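Local coordinates for L-arabinose ABC transporter, periplasmic L-arabinose-binding protein (Burkholderia thailandensis, PDB 4KZK) that binds sugars such as beta-D-galactose and probably L-arabinose in the periplasm, presumably delivering them to an ABC transporter for uptake, at residues Leu119-Asp124 with Ala135-Met140; Ala83-Ala88 with Lys113-Lys118. All blocks are in the same frame, centred on the assembly; numbering follows the deposited sequence.

How the contacts relate
Both contacts lie on the same side of the chain's centre, about 16 Å apart between their centres, and they come in series along the chain: both segments of contact 2 precede those of contact 1. Contact 2 joins helix 77-89 to the turn that follows helix 105-114, just before the start of strand 118-122. Contact 1 pairs this strand with its parallel neighbour 139-142. The segments therefore adjoin at 118 and 119 but touch nowhere else. The arrangement illustrates a general principle of parallel alpha/beta folds: ligands are commonly bound at the C-terminal ends of the parallel strands, as the sugar is by D123 and D124 in contact 1.

Contact 1: residues Leu119-Asp124 with Ala135-Met140; sequences LMSVDD and ADVPHM. With GAL (beta-D-galactopyranose), chain B.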
# COMPACT_ATOMS: atom_id res chain seq x y z
N LEU A 119 -17.27 12.40 -5.37
CA LEU A 119 -16.57 11.33 -4.65
C LEU A 119 -15.59 10.58 -5.56
O LEU A 119 -15.98 10.07 -6.62
CB LEU A 119 -17.59 10.34 -4.08
CG LEU A 119 -17.03 9.07 -3.43
CD1 LEU A 119 -16.17 9.39 -2.22
CD2 LEU A 119 -18.14 8.10 -3.08
N MET A 120 -14.33 10.48 -5.11
CA MET A 120 -13.26 9.74 -5.77
C MET A 120 -12.55 8.88 -4.73
O MET A 120 -12.45 9.27 -3.58
CB MET A 120 -12.26 10.73 -6.36
CG MET A 120 -11.07 10.10 -7.05
SD MET A 120 -10.07 11.40 -7.80
CE MET A 120 -11.17 11.97 -9.09
N SER A 121 -12.09 7.70 -5.14
CA SER A 121 -11.32 6.82 -4.26
C SER A 121 -9.87 6.75 -4.69
O SER A 121 -9.52 6.94 -5.87
CB SER A 121 -11.93 5.41 -4.22
OG SER A 121 -11.98 4.87 -5.50
N VAL A 122 -9.01 6.48 -3.71
CA VAL A 122 -7.58 6.30 -3.97
C VAL A 122 -7.12 5.09 -3.17
O VAL A 122 -7.56 4.88 -2.03
CB VAL A 122 -6.79 7.60 -3.67
CG1 VAL A 122 -6.81 7.97 -2.20
CG2 VAL A 122 -5.37 7.51 -4.22
N ASP A 123 -6.24 4.31 -3.80
CA ASP A 123 -5.59 3.11 -3.26
C ASP A 123 -6.50 1.92 -3.16
O ASP A 123 -6.27 0.93 -3.83
CB ASP A 123 -4.89 3.41 -1.93
CG ASP A 123 -4.00 4.61 -2.03
OD1 ASP A 123 -3.07 4.57 -2.88
OD2 ASP A 123 -4.24 5.61 -1.34
N ASP A 124 -7.55 2.03 -2.35
CA ASP A 124 -8.42 0.93 -2.02
C ASP A 124 -9.79 1.21 -2.62
O ASP A 124 -10.49 2.11 -2.18
CB ASP A 124 -8.53 0.74 -0.52
CG ASP A 124 -7.19 0.45 0.16
OD1 ASP A 124 -6.16 0.37 -0.54
OD2 ASP A 124 -7.20 0.30 1.41
N ALA A 135 -19.14 1.38 -9.81
CA ALA A 135 -18.85 1.82 -11.18
C ALA A 135 -18.80 3.34 -11.39
O ALA A 135 -18.16 3.82 -12.33
CB ALA A 135 -19.87 1.21 -12.14
N ASP A 136 -19.47 4.10 -10.52
CA ASP A 136 -19.59 5.55 -10.65
C ASP A 136 -18.53 6.32 -9.84
O ASP A 136 -18.57 7.56 -9.77
CB ASP A 136 -20.99 5.99 -10.20
CG ASP A 136 -21.31 5.54 -8.78
OD1 ASP A 136 -20.70 4.54 -8.34
OD2 ASP A 136 -22.16 6.17 -8.11
N VAL A 137 -17.60 5.61 -9.23
CA VAL A 137 -16.57 6.26 -8.43
C VAL A 137 -15.23 6.15 -9.14
O VAL A 137 -14.71 5.04 -9.30
CB VAL A 137 -16.47 5.67 -7.01
CG1 VAL A 137 -15.36 6.36 -6.23
CG2 VAL A 137 -17.80 5.82 -6.27
N PRO A 138 -14.69 7.28 -9.59
CA PRO A 138 -13.38 7.21 -10.23
C PRO A 138 -12.35 6.80 -9.20
O PRO A 138 -12.43 7.24 -8.05
CB PRO A 138 -13.14 8.64 -10.70
CG PRO A 138 -13.98 9.46 -9.78
CD PRO A 138 -15.21 8.66 -9.55
N HIS A 139 -11.41 5.96 -9.63
CA HIS A 139 -10.45 5.34 -8.73
C HIS A 139 -9.03 5.44 -9.26
O HIS A 139 -8.80 5.33 -10.46
CB HIS A 139 -10.80 3.88 -8.54
CG HIS A 139 -9.87 3.17 -7.62
ND1 HIS A 139 -9.83 3.42 -6.27
CD2 HIS A 139 -8.91 2.24 -7.86
CE1 HIS A 139 -8.88 2.69 -5.72
NE2 HIS A 139 -8.32 1.95 -6.65
N MET A 140 -8.07 5.65 -8.37
CA MET A 140 -6.67 5.50 -8.71
C MET A 140 -6.02 4.58 -7.71
O MET A 140 -6.15 4.80 -6.50
CB MET A 140 -5.93 6.83 -8.73
CG MET A 140 -4.49 6.67 -9.18
SD MET A 140 -3.48 8.17 -9.19
CE MET A 140 -4.32 9.16 -10.42
C1 GAL B . -2.90 0.85 0.41
C2 GAL B . -1.85 0.59 1.48
C3 GAL B . -0.78 1.69 1.39
C4 GAL B . -0.24 1.76 -0.04
C5 GAL B . -1.40 2.00 -1.00
C6 GAL B . -0.94 2.02 -2.45
O1 GAL B . -3.81 -0.23 0.44
O2 GAL B . -2.48 0.62 2.74
O3 GAL B . 0.28 1.47 2.32
O4 GAL B . 0.48 0.60 -0.37
O5 GAL B . -2.30 0.91 -0.87
O6 GAL B . -2.03 2.24 -3.32
O HOH W 1 -18.51 9.18 -7.59
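The hydroxyl of S121 meets the imidazole of H139 at the ring's edge, with OG 2.7 Å from ND1; either atom could be the donor. OG sits between the backbone N and the carbonyl carbon of its own residue (chi1 58°). V137 completes this cluster by laying CG1 3.8 Å from the serine OG, and its other branch, CG2, meets CD2 of L119. On the other side of the strand M120 crosses P138 at about a right angle, its CE bent round to the proline CG at 3.8 Å.

Between these two layers of side chains the backbones pair as neighbouring parallel strands of the Rossmann-like periplasmic sugar-binding fold. S121 N donates to P138 O, M140 N to S121 O at 3.2 Å, and D123 N to M140 O at 2.7 Å. This third bond holds the chain just where it turns toward the ligand. There D123 OD1 accepts from galactose O6 and D124 OD1 from O1, each bond 2.6 Å long. Other pocket residues hold both carboxylates: H294 and W50 also bond D123 OD1, and K44, itself bonded to the sugar, forms a salt bridge with D124 OD2. At the far end a water donates to both L119 O and D136 O, joining the segments where direct backbone pairing has not begun.

Contact 2: residues Ala83-Ala88 with Lys113-Lys118; sequences ALDSLA and KRYGMK
A88 sets its methyl over one face of the Y115 ring, a CH-pi contact in which CB lies 3.5 Å from the ring centroid and 19° off the normal. The methyl is offset toward the rim and comes nearest to CG, at 3.3 Å, so it rests over the root of the ring more than over its hydroxyl end. Beside this pair M117 reaches across to the helix. Its chain is extended as far as SD, which stands anti to CA, and bends at chi3 (-81°), which turns CE toward the helix backbone, 3.5 Å from L84 O. The sulphur lies against the same turn, SD 3.7 Å from CB of L87. L84 and A88 are one helical turn apart, and the methionine methyl approaches CB of both. On its inner side the helix continues the apolar layer, as L87 packs on V70 and I72 of strand 68-73.

Outward, the contact becomes polar. The Y115 hydroxyl donates to D85 OD1 over 2.8 Å, and this oxygen lies at the ring's edge, near its plane. The carboxylate is turned 78° against the ring, and the hydroxyl meets OD1 from above the carboxylate plane. OD1 has a second partner in K111, whose salt bridge ties the same aspartate back to helix 105-114 and would be expected to help stabilise its negative charge.

G116, with positive phi, closes that helix in a Schellman motif, so the chain reverses between two residues that both face helix 77-89. Helix 105-114 is the connection of a beta-alpha-beta crossover between the adjacent parallel strands 94-98 and 118-122, the repeating unit of this fold, and its end packs here against helix 77-89, which itself leads into strand 94-98.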
# COMPACT_ATOMS: atom_id res chain seq x y z
N ALA A 83 -15.99 12.27 9.29
CA ALA A 83 -15.15 13.05 8.38
C ALA A 83 -16.00 13.69 7.29
O ALA A 83 -15.82 14.86 6.94
CB ALA A 83 -14.09 12.16 7.75
N LEU A 84 -16.93 12.94 6.74
CA LEU A 84 -17.79 13.46 5.69
C LEU A 84 -18.73 14.54 6.25
O LEU A 84 -18.97 15.55 5.57
CB LEU A 84 -18.59 12.33 5.05
CG LEU A 84 -17.82 11.15 4.44
CD1 LEU A 84 -18.80 10.11 3.92
CD2 LEU A 84 -16.81 11.60 3.38
N ASP A 85 -19.21 14.37 7.49
CA ASP A 85 -20.02 15.40 8.15
C ASP A 85 -19.20 16.69 8.26
O ASP A 85 -19.71 17.79 8.01
CB ASP A 85 -20.42 14.97 9.56
CG ASP A 85 -21.42 13.83 9.60
OD1 ASP A 85 -22.01 13.47 8.56
OD2 ASP A 85 -21.61 13.31 10.72
N SER A 86 -17.94 16.56 8.68
CA SER A 86 -17.09 17.74 8.86
C SER A 86 -16.86 18.47 7.54
O SER A 86 -16.87 19.71 7.49
CB SER A 86 -15.74 17.38 9.51
OG SER A 86 -15.02 18.55 9.91
N LEU A 87 -16.62 17.69 6.49
CA LEU A 87 -16.40 18.25 5.17
C LEU A 87 -17.64 18.98 4.67
O LEU A 87 -17.51 20.09 4.11
CB LEU A 87 -15.97 17.15 4.19
CG LEU A 87 -14.56 16.60 4.42
CD1 LEU A 87 -14.31 15.39 3.52
CD2 LEU A 87 -13.51 17.67 4.18
N ALA A 88 -18.82 18.44 4.94
CA ALA A 88 -20.07 19.12 4.57
C ALA A 88 -20.28 20.40 5.37
O ALA A 88 -20.68 21.43 4.82
CB ALA A 88 -21.24 18.17 4.72
N LYS A 113 -23.35 12.30 -1.89
CA LYS A 113 -24.41 12.78 -2.78
C LYS A 113 -25.35 13.73 -2.03
O LYS A 113 -25.67 14.80 -2.53
CB LYS A 113 -25.19 11.60 -3.38
N ARG A 114 -25.79 13.32 -0.84
CA ARG A 114 -26.64 14.16 0.01
C ARG A 114 -26.03 15.54 0.25
O ARG A 114 -26.72 16.57 0.20
CB ARG A 114 -26.89 13.46 1.34
N TYR A 115 -24.71 15.53 0.50
CA TYR A 115 -23.98 16.74 0.88
C TYR A 115 -23.40 17.52 -0.30
O TYR A 115 -22.69 18.51 -0.10
CB TYR A 115 -22.83 16.37 1.82
CG TYR A 115 -23.19 15.93 3.22
CD1 TYR A 115 -24.34 16.40 3.88
CD2 TYR A 115 -22.34 15.09 3.93
CE1 TYR A 115 -24.63 16.01 5.17
CE2 TYR A 115 -22.63 14.70 5.23
CZ TYR A 115 -23.77 15.15 5.84
OH TYR A 115 -24.02 14.74 7.14
N GLY A 116 -23.67 17.08 -1.52
CA GLY A 116 -23.17 17.77 -2.71
C GLY A 116 -21.66 17.73 -2.86
O GLY A 116 -21.03 18.72 -3.24
N MET A 117 -21.07 16.57 -2.56
CA MET A 117 -19.63 16.37 -2.69
C MET A 117 -19.39 15.31 -3.75
O MET A 117 -19.88 14.20 -3.62
CB MET A 117 -19.03 15.91 -1.35
CG MET A 117 -19.03 16.97 -0.27
SD MET A 117 -18.05 16.51 1.18
CE MET A 117 -19.20 15.45 2.03
N LYS A 118 -18.62 15.63 -4.79
CA LYS A 118 -18.17 14.61 -5.74
C LYS A 118 -17.23 13.68 -5.00
O LYS A 118 -16.53 14.13 -4.09
CB LYS A 118 -17.48 15.25 -6.93
CG LYS A 118 -18.49 15.93 -7.83
CD LYS A 118 -17.89 16.73 -8.96
CE LYS A 118 -18.96 17.11 -9.97
NZ LYS A 118 -19.94 18.07 -9.40